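Local coordinates for protein BZZ1 (Saccharomyces cerevisiae, PDB 1ZUU) that takes part in endocytosis and vacuolar trafficking and works with type I myosins to restore actin polarity after salt stress, at residues Leu7-Gln12 with Thr19-Asp24. Sequence-based numbering, arbitrary orientation. Where two conformers were deposited one is given.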
# COMPACT_ATOMS: atom_id res chain seq x y z
N LEU A 7 -0.28 -6.31 6.13
CA LEU A 7 0.43 -7.05 7.18
C LEU A 7 1.01 -6.12 8.24
O LEU A 7 0.93 -6.40 9.46
CB LEU A 7 1.57 -7.94 6.59
CG LEU A 7 1.12 -8.89 5.51
CD1 LEU A 7 2.27 -9.54 4.71
CD2 LEU A 7 0.27 -9.89 6.18
N TYR A 8 1.59 -5.01 7.79
CA TYR A 8 2.37 -4.10 8.62
C TYR A 8 1.92 -2.67 8.34
O TYR A 8 1.72 -2.30 7.17
CB TYR A 8 3.88 -4.24 8.31
CG TYR A 8 4.41 -5.62 8.64
CD1 TYR A 8 4.91 -5.87 9.90
CD2 TYR A 8 4.37 -6.68 7.70
CE1 TYR A 8 5.39 -7.16 10.25
CE2 TYR A 8 4.85 -7.94 8.03
CZ TYR A 8 5.36 -8.16 9.30
OH TYR A 8 5.84 -9.44 9.57
N ALA A 9 1.81 -1.87 9.38
CA ALA A 9 1.42 -0.47 9.25
C ALA A 9 2.55 0.36 8.65
O ALA A 9 3.74 0.13 8.93
CB ALA A 9 1.02 0.10 10.62
N TYR A 10 2.15 1.35 7.86
CA TYR A 10 3.10 2.32 7.27
C TYR A 10 2.37 3.63 7.18
O TYR A 10 1.26 3.70 6.65
CB TYR A 10 3.52 1.89 5.85
CG TYR A 10 4.53 2.85 5.28
CD1 TYR A 10 5.86 2.85 5.70
CD2 TYR A 10 4.15 3.81 4.33
CE1 TYR A 10 6.78 3.76 5.23
CE2 TYR A 10 5.07 4.75 3.89
CZ TYR A 10 6.37 4.74 4.34
OH TYR A 10 7.29 5.69 3.96
N VAL A 11 3.00 4.72 7.68
CA VAL A 11 2.45 6.06 7.56
C VAL A 11 3.14 6.78 6.39
O VAL A 11 4.37 6.86 6.33
CB VAL A 11 2.60 6.89 8.85
CG1 VAL A 11 1.90 8.22 8.72
CG2 VAL A 11 2.01 6.12 10.04
N GLN A 12 2.32 7.40 5.55
CA GLN A 12 2.78 8.29 4.47
C GLN A 12 3.97 9.15 4.95
O GLN A 12 3.92 9.78 6.02
CB GLN A 12 1.58 9.17 4.00
CG GLN A 12 2.04 10.18 2.94
CD GLN A 12 0.98 11.05 2.37
OE1 GLN A 12 1.21 11.67 1.28
NE2 GLN A 12 -0.12 11.19 3.03
N THR A 19 -0.78 5.92 3.58
CA THR A 19 -0.85 5.18 4.80
C THR A 19 -1.64 3.89 4.62
O THR A 19 -2.66 3.84 3.97
CB THR A 19 -1.47 6.07 5.89
OG1 THR A 19 -0.58 7.13 6.12
CG2 THR A 19 -1.81 5.33 7.18
N ILE A 20 -1.14 2.82 5.28
CA ILE A 20 -1.81 1.56 5.37
C ILE A 20 -1.75 1.06 6.82
O ILE A 20 -0.73 1.20 7.49
CB ILE A 20 -1.21 0.48 4.40
CG1 ILE A 20 0.33 0.49 4.46
CG2 ILE A 20 -1.76 0.66 3.02
CD1 ILE A 20 0.99 -0.71 3.82
N THR A 21 -2.81 0.38 7.25
CA THR A 21 -2.84 -0.26 8.54
C THR A 21 -3.47 -1.63 8.41
O THR A 21 -4.34 -1.85 7.57
CB THR A 21 -3.57 0.58 9.61
OG1 THR A 21 -4.96 0.71 9.30
CG2 THR A 21 -2.92 1.90 9.84
N PRO A 22 -3.04 -2.59 9.25
CA PRO A 22 -3.67 -3.97 9.21
C PRO A 22 -5.16 -3.85 9.26
O PRO A 22 -5.72 -3.10 10.10
CB PRO A 22 -3.04 -4.63 10.45
CG PRO A 22 -1.65 -4.04 10.50
CD PRO A 22 -1.88 -2.56 10.18
N GLY A 23 -5.83 -4.59 8.39
CA GLY A 23 -7.28 -4.57 8.28
C GLY A 23 -7.84 -3.68 7.18
O GLY A 23 -8.99 -3.79 6.84
N ASP A 24 -7.01 -2.77 6.64
CA ASP A 24 -7.51 -1.91 5.54
C ASP A 24 -7.76 -2.78 4.30
O ASP A 24 -7.01 -3.74 4.00
CB ASP A 24 -6.50 -0.84 5.25
CG ASP A 24 -6.39 0.25 6.34
OD1 ASP A 24 -7.27 0.30 7.23
OD2 ASP A 24 -5.41 1.05 6.24
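The two arms of the RT loop of this first SH3 domain of Bzz1, between strands 5-6 and 26-28, run antiparallel, joined by a single bridge between Tyr-10 and Ile-20 and by a backbone-to-side-chain bond from Gln-12 to Thr-19. In the hydrogen-bonded bridge Tyr-10 N donates to Ile-20 O at 2.9 Å, and Ile-20 N donates back to Tyr-10 O at 2.9 Å. Ala-9 CA makes a C-H...O contact to Ile-20 O, and Thr-19 CA one to Tyr-10 O. Beyond the bridge a side chain replaces the backbone acceptor. Thr-19 OG1, held anti to its own carbonyl carbon, accepts a nearly straight bond (171°) from Gln-12 N at 3.0 Å, while its CG2 packs against Tyr-10 O. On the inner side, Ile-20 CG1 lies 3.8 Å from Tyr-10 CB, and the isoleucine continues into the core toward Ile-40, Val-51 and Ile-56. The Tyr-10 ring, its CG anti to the backbone N (chi1 -177°), leads away from the opposite arm to Tyr-55 and Pro-52, and its OH bonds to Glu-17 and Lys-13. Such a tyrosine beside Pro-52 and Tyr-55 is consistent with the proline-rich peptide groove of SH3 domains. At the other end, Pro-22 packs its CD 4.0 Å from Ala-9 CB and its CG against Leu-7 O. Pro-22 and Gly-23 are the central residues of a type II turn, closed by Asp-24 N donating to Thr-21 O; in addition Asp-24 OD2 accepts a hydrogen bond from Thr-21 N at 2.9 Å, the donor standing 57° out of the carboxylate plane.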